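Local coordinates for protein ferritin light chain (PDB 1Z6O) that helps store iron in the secreted ferritin shell of twelve light and twelve heavy chains, where light chains are thought to promote nucleation of the ferrihydrite core, at residues A43-H48 / I88-H93; T132-A137 / E173-L178; R139-H144 / E166-H171. All blocks are in the same frame, centred on the assembly; numbering follows the deposited sequence.

Contact 1 of 3, residues A43-H48 / I88-H93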
loop_
_atom_site.group_PDB
_atom_site.type_symbol
_atom_site.label_atom_id
_atom_site.label_comp_id
_atom_site.label_asym_id
_atom_site.label_seq_id
_atom_site.Cartn_x
_atom_site.Cartn_y
_atom_site.Cartn_z
ATOM N N ALA A 43 -1.022 50.371 -27.110
ATOM C CA ALA A 43 -2.058 50.218 -28.136
ATOM C C ALA A 43 -2.288 48.734 -28.468
ATOM O O ALA A 43 -3.360 48.357 -28.935
ATOM C CB ALA A 43 -1.666 50.995 -29.422
ATOM N N TYR A 44 -1.281 47.898 -28.237
ATOM C CA TYR A 44 -1.405 46.460 -28.514
ATOM C C TYR A 44 -2.326 45.820 -27.462
ATOM O O TYR A 44 -3.087 44.902 -27.772
ATOM C CB TYR A 44 -0.014 45.799 -28.495
ATOM C CG TYR A 44 0.058 44.449 -29.202
ATOM C CD1 TYR A 44 -0.649 44.216 -30.391
ATOM C CD2 TYR A 44 0.900 43.444 -28.732
ATOM C CE1 TYR A 44 -0.504 43.008 -31.099
ATOM C CE2 TYR A 44 1.051 42.233 -29.427
ATOM C CZ TYR A 44 0.350 42.026 -30.608
ATOM O OH TYR A 44 0.514 40.835 -31.298
ATOM N N ALA A 45 -2.262 46.301 -26.219
ATOM C CA ALA A 45 -3.156 45.782 -25.178
ATOM C C ALA A 45 -4.584 46.166 -25.579
ATOM O O ALA A 45 -5.523 45.385 -25.436
ATOM C CB ALA A 45 -2.820 46.406 -23.816
ATOM N N LYS A 46 -4.737 47.382 -26.084
ATOM C CA LYS A 46 -6.046 47.877 -26.497
ATOM C C LYS A 46 -6.616 47.059 -27.658
ATOM O O LYS A 46 -7.819 46.783 -27.702
ATOM C CB LYS A 46 -5.924 49.352 -26.889
ATOM C CG LYS A 46 -7.204 49.983 -27.416
ATOM C CD LYS A 46 -6.937 51.431 -27.817
ATOM C CE LYS A 46 -8.050 51.982 -28.684
ATOM N NZ LYS A 46 -7.769 53.389 -29.067
ATOM N N LEU A 47 -5.760 46.680 -28.602
ATOM C CA LEU A 47 -6.222 45.871 -29.737
ATOM C C LEU A 47 -6.693 44.497 -29.236
ATOM O O LEU A 47 -7.728 43.992 -29.678
ATOM C CB LEU A 47 -5.095 45.698 -30.769
ATOM C CG LEU A 47 -5.405 44.851 -32.016
ATOM C CD1 LEU A 47 -6.599 45.436 -32.783
ATOM C CD2 LEU A 47 -4.161 44.817 -32.915
ATOM N N HIS A 48 -5.944 43.888 -28.316
ATOM C CA HIS A 48 -6.362 42.586 -27.790
ATOM C C HIS A 48 -7.675 42.719 -27.028
ATOM O O HIS A 48 -8.528 41.843 -27.096
ATOM C CB HIS A 48 -5.307 41.985 -26.847
ATOM C CG HIS A 48 -4.178 41.301 -27.559
ATOM N ND1 HIS A 48 -3.079 41.981 -28.043
ATOM C CD2 HIS A 48 -3.990 39.997 -27.884
ATOM C CE1 HIS A 48 -2.262 41.124 -28.635
ATOM N NE2 HIS A 48 -2.792 39.914 -28.552
ATOM N N ILE A 88 -4.455 41.572 -20.192
ATOM C CA ILE A 88 -3.957 41.777 -18.839
ATOM C C ILE A 88 -2.442 41.588 -18.773
ATOM O O ILE A 88 -1.739 42.346 -18.099
ATOM C CB ILE A 88 -4.681 40.832 -17.855
ATOM C CG1 ILE A 88 -6.151 41.272 -17.737
ATOM C CG2 ILE A 88 -4.008 40.876 -16.469
ATOM C CD1 ILE A 88 -7.037 40.269 -16.995
ATOM N N ASP A 89 -1.937 40.591 -19.486
ATOM C CA ASP A 89 -0.500 40.342 -19.506
ATOM C C ASP A 89 0.270 41.543 -20.081
ATOM O O ASP A 89 1.315 41.925 -19.554
ATOM C CB ASP A 89 -0.181 39.097 -20.343
ATOM C CG ASP A 89 1.275 38.659 -20.187
ATOM O OD1 ASP A 89 2.073 38.821 -21.136
ATOM O OD2 ASP A 89 1.625 38.167 -19.095
ATOM N N ILE A 90 -0.235 42.136 -21.159
ATOM C CA ILE A 90 0.456 43.290 -21.750
ATOM C C ILE A 90 0.412 44.489 -20.804
ATOM O O ILE A 90 1.400 45.206 -20.655
ATOM C CB ILE A 90 -0.166 43.677 -23.111
ATOM C CG1 ILE A 90 0.068 42.545 -24.122
ATOM C CG2 ILE A 90 0.480 44.983 -23.645
ATOM C CD1 ILE A 90 -0.863 42.627 -25.356
ATOM N N ILE A 91 -0.734 44.713 -20.167
ATOM C CA ILE A 91 -0.848 45.816 -19.210
ATOM C C ILE A 91 0.200 45.627 -18.111
ATOM O O ILE A 91 0.865 46.579 -17.702
ATOM C CB ILE A 91 -2.266 45.865 -18.575
ATOM C CG1 ILE A 91 -3.279 46.366 -19.617
ATOM C CG2 ILE A 91 -2.263 46.776 -17.324
ATOM C CD1 ILE A 91 -4.748 46.188 -19.180
ATOM N N LYS A 92 0.349 44.400 -17.628
ATOM C CA LYS A 92 1.343 44.134 -16.593
ATOM C C LYS A 92 2.764 44.342 -17.119
ATOM O O LYS A 92 3.636 44.794 -16.376
ATOM C CB LYS A 92 1.194 42.709 -16.044
ATOM C CG LYS A 92 -0.074 42.533 -15.176
ATOM C CD LYS A 92 -0.229 41.091 -14.712
ATOM C CE LYS A 92 -1.410 40.959 -13.742
ATOM N NZ LYS A 92 -1.647 39.528 -13.356
ATOM N N HIS A 93 3.008 44.032 -18.392
ATOM C CA HIS A 93 4.352 44.233 -18.933
ATOM C C HIS A 93 4.673 45.727 -19.061
ATOM O O HIS A 93 5.795 46.163 -18.788
ATOM C CB HIS A 93 4.505 43.570 -20.310
ATOM C CG HIS A 93 5.933 43.299 -20.667
ATOM N ND1 HIS A 93 6.582 42.142 -20.293
ATOM C CD2 HIS A 93 6.865 44.073 -21.275
ATOM C CE1 HIS A 93 7.853 42.215 -20.652
ATOM N NE2 HIS A 93 8.052 43.378 -21.249
#
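The phenol of Tyr-44 carries the imidazole of His-48, one helical turn further on, against one of its faces: CE1 of His-48 stands 3.4 Å above the plane of the Tyr-44 ring, displaced toward the rim. The imidazole in turn presents its edge to its own helix. Its ND1 donates to Tyr-44 O at 2.9 Å, nearly straight at 166°, with the oxygen in the ring plane but the donor above the plane of the carbonyl. That oxygen also accepts the ordinary helical bond from His-48 N, so two donors grip it, and the bond from ND1, in the plane of the ring, helps hold the imidazole's rotation. Tyr-44 reaches its place with CG anti to the backbone N (chi1 -161°), and its OH bonds to Leu-136 O on helix 122-148.

Ile-90 comes in from helix 70-96. Its CD1, at the end of the CG1 branch, lies 3.5 Å from His-48 ND1 and 3.9 Å from Tyr-44 CD2; the Ile-90 side chain crosses both at about a right angle. The other branch, CG2, rests 3.6 Å from Ala-45 CB, while Ile-91 CG1 touches the same methyl. A small residue suits position 45: the helices are antiparallel neighbours in the ferritin four-helix bundle, their local axes come within 8.8 Å of each other, and Ala-45 and Ile-90 have the closest CA atoms. Phe-167 and Tyr-162 of helix 157-190 also pack on Ile-90, and the Phe-167 ring meets those of Tyr-44 and His-48.

An alanine in place of His-48 would probably loosen Ile-90 CD1 and the Tyr-44 ring, since it removes both the imidazole packed on them and the second donor to Tyr-44 O. No hydrogen bond joins the two segments; the N-H at ND1 is spent on its own helix, which lets a polar ring sit beside a methyl group in a buried, essentially apolar seam.

Contact 2 of 3, residues T132-A137 / E173-L178; sequences TQKELA and EKIRTL
Helices 122-148 and 157-190 run antiparallel here, their local axes 9.7 Å apart and inclined at 159°, with Gln-133 and Ile-175 closest at CA. They are the third and fourth long helices of the ferritin four-helix bundle.

Ile-175 makes the apolar centre of the contact. Its CG1 branch lies anti to the carbonyl carbon, which sends CD1 between Ala-137 and Lys-134: CD1 is 3.6 Å from Ala-137 CB and 3.8 Å from Lys-134 CA. The small methyl of Ala-137 leaves room for this close approach. Lys-134 adds carbon alone, its extended chain crossing Ile-175 at about a right angle, while its NZ bonds to backbone oxygens of Asn-25 and Val-27 of a second subunit.

Gln-133 closes the other flank. With chi1 and chi2 both near -70° the chain is bent, so that CG meets Leu-178 CD1 at 3.7 Å and the amide lies obliquely across the straight chain of Lys-174, NE2 of Gln-133 3.3 Å from Lys-174 CD. An amide suits this border, since its aliphatic stem packs against leucine while its polar end meets water. The charge of Lys-174 is answered by a salt bridge from NZ to Glu-82 on helix 70-96. One ordered water accepts from both side chains at once, lying 2.7 Å from Gln-133 NE2 and 2.8 Å from Lys-174 NZ.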
loop_
_atom_site.group_PDB
_atom_site.type_symbol
_atom_site.label_atom_id
_atom_site.label_comp_id
_atom_site.label_asym_id
_atom_site.label_seq_id
_atom_site.Cartn_x
_atom_site.Cartn_y
_atom_site.Cartn_z
ATOM N N THR A 132 -8.131 38.882 -38.640
ATOM C CA THR A 132 -7.827 39.565 -37.384
ATOM C C THR A 132 -6.609 38.960 -36.687
ATOM O O THR A 132 -5.870 39.680 -36.018
ATOM C CB THR A 132 -9.046 39.579 -36.411
ATOM O OG1 THR A 132 -9.458 38.240 -36.131
ATOM C CG2 THR A 132 -10.207 40.345 -37.027
ATOM N N GLN A 133 -6.386 37.654 -36.831
ATOM C CA GLN A 133 -5.201 37.051 -36.216
ATOM C C GLN A 133 -3.953 37.496 -36.996
ATOM O O GLN A 133 -2.914 37.763 -36.397
ATOM C CB GLN A 133 -5.317 35.516 -36.170
ATOM C CG GLN A 133 -6.358 35.028 -35.130
ATOM C CD GLN A 133 -5.908 35.278 -33.694
ATOM O OE1 GLN A 133 -6.637 35.852 -32.872
ATOM N NE2 GLN A 133 -4.710 34.844 -33.388
ATOM N N LYS A 134 -4.050 37.597 -38.322
ATOM C CA LYS A 134 -2.904 38.079 -39.101
ATOM C C LYS A 134 -2.593 39.526 -38.704
ATOM O O LYS A 134 -1.430 39.930 -38.663
ATOM C CB LYS A 134 -3.184 38.027 -40.607
ATOM C CG LYS A 134 -3.160 36.611 -41.195
ATOM C CD LYS A 134 -3.258 36.658 -42.733
ATOM C CE LYS A 134 -3.269 35.237 -43.311
ATOM N NZ LYS A 134 -3.181 35.234 -44.808
ATOM N N GLU A 135 -3.632 40.309 -38.423
ATOM C CA GLU A 135 -3.414 41.698 -38.010
ATOM C C GLU A 135 -2.700 41.724 -36.652
ATOM O O GLU A 135 -1.778 42.513 -36.451
ATOM C CB GLU A 135 -4.745 42.469 -37.929
ATOM C CG GLU A 135 -4.571 43.894 -37.369
ATOM C CD GLU A 135 -5.881 44.681 -37.272
ATOM O OE1 GLU A 135 -6.882 44.153 -36.736
ATOM O OE2 GLU A 135 -5.900 45.843 -37.726
ATOM N N LEU A 136 -3.117 40.872 -35.714
ATOM C CA LEU A 136 -2.435 40.826 -34.413
ATOM C C LEU A 136 -0.972 40.416 -34.606
ATOM O O LEU A 136 -0.068 40.944 -33.948
ATOM C CB LEU A 136 -3.108 39.815 -33.476
ATOM C CG LEU A 136 -4.462 40.220 -32.881
ATOM C CD1 LEU A 136 -5.133 39.006 -32.231
ATOM C CD2 LEU A 136 -4.244 41.323 -31.848
ATOM N N ALA A 137 -0.743 39.464 -35.506
ATOM C CA ALA A 137 0.611 38.972 -35.760
ATOM C C ALA A 137 1.489 40.032 -36.416
ATOM O O ALA A 137 2.647 40.204 -36.037
ATOM C CB ALA A 137 0.560 37.708 -36.640
ATOM N N GLU A 173 1.052 29.279 -35.453
ATOM C CA GLU A 173 0.212 28.086 -35.309
ATOM C C GLU A 173 -1.267 28.417 -35.494
ATOM O O GLU A 173 -1.996 27.694 -36.184
ATOM C CB GLU A 173 0.393 27.472 -33.914
ATOM C CG GLU A 173 1.783 26.930 -33.623
ATOM C CD GLU A 173 2.139 25.739 -34.497
ATOM O OE1 GLU A 173 1.231 24.934 -34.803
ATOM O OE2 GLU A 173 3.326 25.601 -34.865
ATOM N N LYS A 174 -1.723 29.497 -34.862
ATOM C CA LYS A 174 -3.135 29.877 -34.971
ATOM C C LYS A 174 -3.524 30.248 -36.390
ATOM O O LYS A 174 -4.603 29.892 -36.862
ATOM C CB LYS A 174 -3.462 31.077 -34.073
ATOM C CG LYS A 174 -3.609 30.773 -32.594
ATOM C CD LYS A 174 -4.060 32.037 -31.856
ATOM C CE LYS A 174 -4.286 31.795 -30.370
ATOM N NZ LYS A 174 -4.735 33.036 -29.651
ATOM N N ILE A 175 -2.656 31.001 -37.058
ATOM C CA ILE A 175 -2.936 31.432 -38.417
ATOM C C ILE A 175 -2.952 30.228 -39.354
ATOM O O ILE A 175 -3.820 30.122 -40.216
ATOM C CB ILE A 175 -1.899 32.498 -38.850
ATOM C CG1 ILE A 175 -2.223 33.817 -38.119
ATOM C CG2 ILE A 175 -1.911 32.691 -40.375
ATOM C CD1 ILE A 175 -1.082 34.845 -38.140
ATOM N N ARG A 176 -2.010 29.308 -39.177
ATOM C CA ARG A 176 -1.989 28.122 -40.034
ATOM C C ARG A 176 -3.260 27.291 -39.810
ATOM O O ARG A 176 -3.847 26.760 -40.755
ATOM C CB ARG A 176 -0.747 27.271 -39.737
ATOM C CG ARG A 176 -0.753 25.898 -40.443
ATOM C CD ARG A 176 -0.846 26.024 -41.983
ATOM N NE ARG A 176 -0.843 24.687 -42.593
ATOM C CZ ARG A 176 -1.910 23.899 -42.679
ATOM N NH1 ARG A 176 -3.090 24.313 -42.216
ATOM N NH2 ARG A 176 -1.787 22.669 -43.176
ATOM N N THR A 177 -3.681 27.173 -38.557
ATOM C CA THR A 177 -4.893 26.407 -38.242
ATOM C C THR A 177 -6.131 27.026 -38.901
ATOM O O THR A 177 -6.920 26.325 -39.548
ATOM C CB THR A 177 -5.112 26.335 -36.714
ATOM O OG1 THR A 177 -4.025 25.610 -36.130
ATOM C CG2 THR A 177 -6.432 25.620 -36.375
ATOM N N LEU A 178 -6.296 28.336 -38.745
ATOM C CA LEU A 178 -7.439 29.028 -39.336
ATOM C C LEU A 178 -7.392 28.998 -40.862
ATOM O O LEU A 178 -8.429 28.856 -41.514
ATOM C CB LEU A 178 -7.501 30.479 -38.832
ATOM C CG LEU A 178 -7.884 30.601 -37.350
ATOM C CD1 LEU A 178 -7.669 32.042 -36.861
ATOM C CD2 LEU A 178 -9.358 30.205 -37.182
HETATM O O HOH W 1 -6.948 35.521 -29.536
HETATM O O HOH W 2 -3.785 35.346 -30.874
#

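Contact 3 of 3, residues R139-H144 / E166-H171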
loop_
_atom_site.group_PDB
_atom_site.type_symbol
_atom_site.label_atom_id
_atom_site.label_comp_id
_atom_site.label_asym_id
_atom_site.label_seq_id
_atom_site.Cartn_x
_atom_site.Cartn_y
_atom_site.Cartn_z
ATOM N N ARG A 139 1.066 43.206 -36.224
ATOM C CA ARG A 139 1.269 44.303 -35.281
ATOM C C ARG A 139 2.453 43.904 -34.382
ATOM O O ARG A 139 3.280 44.740 -34.035
ATOM C CB ARG A 139 0.014 44.543 -34.432
ATOM C CG ARG A 139 0.145 45.725 -33.453
ATOM C CD ARG A 139 0.179 47.075 -34.185
ATOM N NE ARG A 139 -1.125 47.413 -34.757
ATOM C CZ ARG A 139 -2.161 47.882 -34.060
ATOM N NH1 ARG A 139 -2.065 48.087 -32.743
ATOM N NH2 ARG A 139 -3.302 48.137 -34.684
ATOM N N ALA A 140 2.547 42.630 -33.997
ATOM C CA ALA A 140 3.687 42.214 -33.178
ATOM C C ALA A 140 4.986 42.394 -33.977
ATOM O O ALA A 140 5.999 42.804 -33.421
ATOM C CB ALA A 140 3.545 40.744 -32.727
ATOM N N PHE A 141 4.961 42.077 -35.271
ATOM C CA PHE A 141 6.156 42.242 -36.113
ATOM C C PHE A 141 6.563 43.721 -36.134
ATOM O O PHE A 141 7.742 44.062 -36.089
ATOM C CB PHE A 141 5.869 41.811 -37.560
ATOM C CG PHE A 141 5.977 40.317 -37.807
ATOM C CD1 PHE A 141 5.968 39.403 -36.749
ATOM C CD2 PHE A 141 6.077 39.834 -39.114
ATOM C CE1 PHE A 141 6.058 38.013 -36.993
ATOM C CE2 PHE A 141 6.167 38.454 -39.371
ATOM C CZ PHE A 141 6.156 37.542 -38.301
ATOM N N TYR A 142 5.569 44.590 -36.223
ATOM C CA TYR A 142 5.802 46.035 -36.263
ATOM C C TYR A 142 6.448 46.546 -34.964
ATOM O O TYR A 142 7.426 47.290 -34.992
ATOM C CB TYR A 142 4.465 46.741 -36.498
ATOM C CG TYR A 142 4.568 48.242 -36.541
ATOM C CD1 TYR A 142 5.097 48.888 -37.653
ATOM C CD2 TYR A 142 4.141 49.016 -35.464
ATOM C CE1 TYR A 142 5.198 50.277 -37.697
ATOM C CE2 TYR A 142 4.238 50.406 -35.493
ATOM C CZ TYR A 142 4.768 51.028 -36.614
ATOM O OH TYR A 142 4.862 52.400 -36.659
ATOM N N ILE A 143 5.903 46.152 -33.821
ATOM C CA ILE A 143 6.466 46.594 -32.542
ATOM C C ILE A 143 7.883 46.044 -32.368
ATOM O O ILE A 143 8.783 46.733 -31.867
ATOM C CB ILE A 143 5.574 46.131 -31.371
ATOM C CG1 ILE A 143 4.173 46.731 -31.539
ATOM C CG2 ILE A 143 6.168 46.577 -30.025
ATOM C CD1 ILE A 143 3.158 46.178 -30.526
ATOM N N HIS A 144 8.080 44.801 -32.795
ATOM C CA HIS A 144 9.386 44.154 -32.705
ATOM C C HIS A 144 10.411 44.953 -33.532
ATOM O O HIS A 144 11.530 45.214 -33.085
ATOM C CB HIS A 144 9.260 42.716 -33.229
ATOM C CG HIS A 144 10.495 41.886 -33.057
ATOM N ND1 HIS A 144 11.607 42.026 -33.861
ATOM C CD2 HIS A 144 10.777 40.877 -32.192
ATOM C CE1 HIS A 144 12.521 41.137 -33.502
ATOM N NE2 HIS A 144 12.040 40.428 -32.492
ATOM N N GLU A 166 5.994 35.304 -26.094
ATOM C CA GLU A 166 4.584 35.299 -25.728
ATOM C C GLU A 166 3.572 35.504 -26.831
ATOM O O GLU A 166 2.392 35.233 -26.631
ATOM C CB GLU A 166 4.350 36.358 -24.645
ATOM C CG GLU A 166 5.204 36.156 -23.411
ATOM C CD GLU A 166 4.978 34.794 -22.778
ATOM O OE1 GLU A 166 3.802 34.445 -22.522
ATOM O OE2 GLU A 166 5.970 34.074 -22.538
ATOM N N PHE A 167 4.008 35.986 -27.989
ATOM C CA PHE A 167 3.059 36.242 -29.067
ATOM C C PHE A 167 3.406 35.611 -30.405
ATOM O O PHE A 167 2.630 34.848 -30.973
ATOM C CB PHE A 167 2.908 37.755 -29.284
ATOM C CG PHE A 167 2.326 38.477 -28.099
ATOM C CD1 PHE A 167 3.142 38.873 -27.035
ATOM C CD2 PHE A 167 0.951 38.676 -28.004
ATOM C CE1 PHE A 167 2.590 39.455 -25.883
ATOM C CE2 PHE A 167 0.387 39.253 -26.858
ATOM C CZ PHE A 167 1.213 39.642 -25.795
ATOM N N ILE A 168 4.587 35.955 -30.894
ATOM C CA ILE A 168 5.045 35.535 -32.206
ATOM C C ILE A 168 5.061 34.036 -32.502
ATOM O O ILE A 168 4.577 33.613 -33.554
ATOM C CB ILE A 168 6.417 36.205 -32.469
ATOM C CG1 ILE A 168 6.184 37.717 -32.637
ATOM C CG2 ILE A 168 7.103 35.606 -33.706
ATOM C CD1 ILE A 168 7.465 38.571 -32.639
ATOM N N GLU A 169 5.579 33.221 -31.590
ATOM C CA GLU A 169 5.615 31.779 -31.843
ATOM C C GLU A 169 4.221 31.212 -32.044
ATOM O O GLU A 169 3.966 30.490 -33.007
ATOM C CB GLU A 169 6.262 31.022 -30.685
ATOM C CG GLU A 169 7.628 31.501 -30.279
ATOM C CD GLU A 169 8.226 30.649 -29.161
ATOM O OE1 GLU A 169 7.496 30.336 -28.191
ATOM O OE2 GLU A 169 9.425 30.300 -29.249
ATOM N N ASP A 170 3.309 31.545 -31.141
ATOM C CA ASP A 170 1.956 31.016 -31.234
ATOM C C ASP A 170 1.097 31.566 -32.360
ATOM O O ASP A 170 0.183 30.884 -32.819
ATOM C CB ASP A 170 1.233 31.184 -29.902
ATOM C CG ASP A 170 1.899 30.396 -28.785
ATOM O OD1 ASP A 170 2.340 29.251 -29.046
ATOM O OD2 ASP A 170 1.978 30.916 -27.648
ATOM N N HIS A 171 1.366 32.791 -32.804
ATOM C CA HIS A 171 0.589 33.356 -33.905
ATOM C C HIS A 171 0.682 32.478 -35.152
ATOM O O HIS A 171 -0.311 32.273 -35.839
ATOM C CB HIS A 171 1.086 34.768 -34.266
ATOM C CG HIS A 171 0.651 35.830 -33.304
ATOM N ND1 HIS A 171 1.324 37.026 -33.162
ATOM C CD2 HIS A 171 -0.398 35.883 -32.446
ATOM C CE1 HIS A 171 0.707 37.772 -32.257
ATOM N NE2 HIS A 171 -0.340 37.101 -31.807
#
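His-144 sets CG anti to its backbone N (chi1 -174°), which swings the imidazole toward helix 157-190, while Ile-168 holds CG1 beside its own N (chi1 -69°) and sends that branch back to meet it. Ile-168 CD1 ends 4.1 Å from His-144 CD2, the two side chains crossing at about a right angle. The same isoleucine touches two more residues: CG1 lies 4.0 Å from Ala-140 CB, and CG2 approaches CE1 at the edge of the Phe-141 ring, near the ring plane. A branched residue is well placed here, because its branches serve three neighbours on two adjacent turns of the facing helix, Ala-140 and Phe-141 on one and His-144 on the next.

The segments belong to the third and fourth long helices of the ferritin four-helix bundle and cross at 140°, well short of fully antiparallel. Helix 157-190 widens into a pi-type turn at 166-168, just where it faces Ala-140, whose CA is the nearest to that of Ile-168. Beyond this turn His-171, its CG also beside the backbone N, brings the edge of its ring to Ala-140: CE1 is 4.1 Å from the alanine CB. Phe-167 O stands 3.2 Å above one face of the same imidazole, toward the rim.

His-144 also works outward. Its NE2 is hydrogen-bonded to Glu-164, a residue of the calcium site, and the side chain lies about 5 Å from a bound calcium ion, a second-shell place that probably helps to orient the carboxylate. Its ND1 pairs with NE2 of His-155 of a second subunit, whose Pro-157 packs on both His-144 and Phe-141.

How the contacts relate
Contacts 2 and 3 lie along the same pair of helices, 122-148 and 157-190, with centres 10 Å apart; contact 3 is nested inside the loop that contact 2 closes. Where they meet, His-171 ND1 lies 3.3 Å from Ala-137 CA. Contact 1 joins the first two long helices, and its centre is 13 Å from contact 3 and 18 Å from contact 2. Tyr-44 bridges contacts 1 and 3, its OH 3.2 Å from His-171 CE1, and Ile-90 CG1 also packs 3.5 Å from Phe-167 CZ. Toward contact 2, Leu-47 CD2 lies 3.7 Å from Leu-136 CD2. Of the three, contact 3 borders a calcium site; its Ile-168 side chain is about 11 Å from a bound iron.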